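Local coordinates for protein probable transcriptional regulator, AsnC family (Thermus thermophilus, PDB 2DJW) that is of unknown function but is a stand-alone RAM-domain protein of the Lrp/AsnC family that may bind small effector ligands and take part in transcriptional regulation, at the interface of chains A and B. Sequence-based numbering; all coordinates share one arbitrary frame. Chains: chain A/B, probable transcriptional regulator, AsnC family.

The interface of chains A and B. Residues chain A 74-78; chain B 31-33, 40.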
ATOM      1  N   ALA A  74     -20.699 -11.496   4.223  1.00 36.26           N
ATOM      2  CA  ALA A  74     -21.797 -10.695   4.789  1.00 36.39           C
ATOM      3  C   ALA A  74     -22.377 -11.346   6.032  1.00 36.94           C
ATOM      4  O   ALA A  74     -22.955 -12.447   5.966  1.00 36.90           O
ATOM      5  CB  ALA A  74     -22.890 -10.478   3.749  1.00 35.18           C
ATOM      6  N   PHE A  75     -22.229 -10.665   7.167  1.00 37.33           N
ATOM      7  CA  PHE A  75     -22.793 -11.195   8.396  1.00 38.34           C
ATOM      8  C   PHE A  75     -24.147 -10.544   8.792  1.00 39.29           C
ATOM      9  O   PHE A  75     -24.933 -11.120   9.548  1.00 38.26           O
ATOM     10  CB  PHE A  75     -21.760 -11.188   9.530  1.00 37.90           C
ATOM     11  CG  PHE A  75     -21.135  -9.844   9.810  1.00 37.65           C
ATOM     12  CD1 PHE A  75     -21.748  -8.942  10.681  1.00 35.58           C
ATOM     13  CD2 PHE A  75     -19.895  -9.507   9.259  1.00 35.90           C
ATOM     14  CE1 PHE A  75     -21.159  -7.729  10.972  1.00 33.34           C
ATOM     15  CE2 PHE A  75     -19.301  -8.295   9.535  1.00 35.33           C
ATOM     16  CZ  PHE A  75     -19.935  -7.400  10.394  1.00 36.83           C
ATOM     17  N   ARG A  76     -24.426  -9.369   8.227  1.00 40.54           N
ATOM     18  CA  ARG A  76     -25.695  -8.702   8.463  1.00 41.49           C
ATOM     19  C   ARG A  76     -26.247  -8.015   7.219  1.00 41.77           C
ATOM     20  O   ARG A  76     -25.553  -7.223   6.587  1.00 41.73           O
ATOM     21  CB  ARG A  76     -25.564  -7.704   9.619  1.00 41.62           C
ATOM     22  CG  ARG A  76     -26.895  -7.249  10.135  1.00 42.04           C
ATOM     23  CD  ARG A  76     -26.768  -5.903  10.785  1.00 43.55           C
ATOM     24  NE  ARG A  76     -28.035  -5.166  10.807  1.00 40.25           N
ATOM     25  CZ  ARG A  76     -28.332  -4.242  11.712  1.00 37.55           C
ATOM     26  NH1 ARG A  76     -27.468  -3.950  12.678  1.00 33.97           N
ATOM     27  NH2 ARG A  76     -29.493  -3.606  11.642  1.00 37.19           N
ATOM     28  N   ALA A  77     -27.496  -8.337   6.885  1.00 42.74           N
ATOM     29  CA  ALA A  77     -28.254  -7.677   5.828  1.00 44.00           C
ATOM     30  C   ALA A  77     -29.086  -6.514   6.384  1.00 45.58           C
ATOM     31  O   ALA A  77     -29.632  -6.613   7.484  1.00 46.67           O
ATOM     32  CB  ALA A  77     -29.151  -8.672   5.149  1.00 43.82           C
ATOM     33  N   TYR A  78     -29.154  -5.406   5.641  1.00 46.96           N
ATOM     34  CA  TYR A  78     -30.031  -4.284   5.974  1.00 48.09           C
ATOM     35  C   TYR A  78     -31.190  -4.272   4.977  1.00 50.63           C
ATOM     36  O   TYR A  78     -30.991  -3.922   3.827  1.00 51.26           O
ATOM     37  CB  TYR A  78     -29.280  -2.947   5.949  1.00 46.22           C
ATOM     38  CG  TYR A  78     -28.109  -2.883   6.903  1.00 44.18           C
ATOM     39  CD1 TYR A  78     -28.271  -2.397   8.199  1.00 41.80           C
ATOM     40  CD2 TYR A  78     -26.839  -3.317   6.518  1.00 40.74           C
ATOM     41  CE1 TYR A  78     -27.213  -2.363   9.087  1.00 40.69           C
ATOM     42  CE2 TYR A  78     -25.770  -3.272   7.401  1.00 39.87           C
ATOM     43  CZ  TYR A  78     -25.956  -2.794   8.682  1.00 42.01           C
ATOM     44  OH  TYR A  78     -24.895  -2.739   9.571  1.00 42.13           O
TER
ATOM     45  N   VAL B  31     -27.734  -4.846   0.534  1.00 38.75           N
ATOM     46  CA  VAL B  31     -26.654  -4.121   1.186  1.00 38.13           C
ATOM     47  C   VAL B  31     -26.307  -4.826   2.480  1.00 38.12           C
ATOM     48  O   VAL B  31     -27.190  -5.274   3.207  1.00 38.93           O
ATOM     49  CB  VAL B  31     -26.931  -2.598   1.352  1.00 38.20           C
ATOM     50  CG1 VAL B  31     -28.234  -2.338   2.061  1.00 37.24           C
ATOM     51  CG2 VAL B  31     -25.739  -1.884   2.035  1.00 38.42           C
ATOM     52  N   TYR B  32     -25.014  -4.960   2.751  1.00 37.72           N
ATOM     53  CA  TYR B  32     -24.569  -5.825   3.829  1.00 37.27           C
ATOM     54  C   TYR B  32     -23.470  -5.227   4.638  1.00 36.66           C
ATOM     55  O   TYR B  32     -22.657  -4.468   4.126  1.00 37.10           O
ATOM     56  CB  TYR B  32     -24.035  -7.151   3.279  1.00 37.15           C
ATOM     57  CG  TYR B  32     -25.039  -7.962   2.513  1.00 37.48           C
ATOM     58  CD1 TYR B  32     -25.905  -8.827   3.172  1.00 36.33           C
ATOM     59  CD2 TYR B  32     -25.112  -7.875   1.127  1.00 36.82           C
ATOM     60  CE1 TYR B  32     -26.825  -9.579   2.473  1.00 37.42           C
ATOM     61  CE2 TYR B  32     -26.035  -8.618   0.414  1.00 37.42           C
ATOM     62  CZ  TYR B  32     -26.886  -9.469   1.095  1.00 38.14           C
ATOM     63  OH  TYR B  32     -27.806 -10.209   0.399  1.00 38.45           O
ATOM     64  N   SER B  33     -23.466  -5.595   5.914  1.00 36.23           N
ATOM     65  CA  SER B  33     -22.289  -5.557   6.748  1.00 35.46           C
ATOM     66  C   SER B  33     -21.424  -6.755   6.397  1.00 34.47           C
ATOM     67  O   SER B  33     -21.907  -7.903   6.416  1.00 33.93           O
ATOM     68  CB  SER B  33     -22.693  -5.634   8.220  1.00 35.44           C
ATOM     69  OG  SER B  33     -22.720  -4.336   8.760  1.00 37.40           O
ATOM     70  N   LEU B  40     -19.320  -1.904   4.680  1.00 33.63           N
ATOM     71  CA  LEU B  40     -20.564  -2.107   3.946  1.00 33.36           C
ATOM     72  C   LEU B  40     -20.290  -2.366   2.471  1.00 32.69           C
ATOM     73  O   LEU B  40     -19.434  -1.721   1.875  1.00 32.47           O
ATOM     74  CB  LEU B  40     -21.513  -0.889   4.090  1.00 32.34           C
ATOM     75  CG  LEU B  40     -22.071  -0.484   5.467  1.00 33.82           C
ATOM     76  CD1 LEU B  40     -22.719   0.928   5.404  1.00 31.65           C
ATOM     77  CD2 LEU B  40     -23.057  -1.511   6.025  1.00 30.33           C
TER
HETATM   78  O   HOH W   1     -30.177  -5.872   1.808  1.00 56.14           O
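A:Ala74 and A:Ala77 meet the ring of B:Tyr32 near its CD1-CE1 side, forming the apolar centre on one side of an intersubunit beta ladder. The methyl CB of A:Ala74 lies 3.5 Å from ring atom CD1 of B:Tyr32, while that of A:Ala77 approaches CE1, farther along the same ring. B:Tyr32 CG stands anti to the residue's carbonyl carbon (chi1 -61°), which directs the ring towards the two methyls. On the opposite side of the ladder, the aromatic group of A:Tyr78 crosses the side chain of B:Leu40 at about a right angle, with its CE2 3.5 Å from the branch methyl CD2. The ring of A:Phe75 flanks B:Ser33: CE1 packs against the serine CB, and carbonyl O of B:Ser33 sits 3.8 Å above the ring plane, nearer the ring's edge than its middle.

Between these two layers, strand 66-77 of chain A pairs antiparallel with strand 30-34 of chain B, A:Arg76 opposite B:Ser33 and A:Ala77 opposite B:Tyr32. Amide N of B:Ser33 donates to carbonyl O of A:Arg76 at 2.7 Å, and amide N of A:Phe75 donates to carbonyl O of B:Ser33 at 2.9 Å. Past the strand end, amide N of A:Tyr78 continues the pairing through carbonyl O of B:Val31, nearly straight at the hydrogen (174°). Such pairing joins two copies of the RAM domain; the two-fold repeats it with the chains exchanged, as expected for the dimer common in this family, which may be a unit of a larger assembly.

Within chain A, the guanidinium of A:Arg76, on an extended side chain, has CE1 of A:Tyr78 against the middle of its face, which may help set that ring's position. At the polar rim, a water lies 2.9 Å from both amide N of B:Val31 and carbonyl O of A:Tyr78, bridging them. The phenol hydroxyl OH of A:Tyr78 meets the hydroxyl OG of B:Ser33 tip to tip in a 2.8 Å hydrogen bond in which either hydroxyl could be the donor.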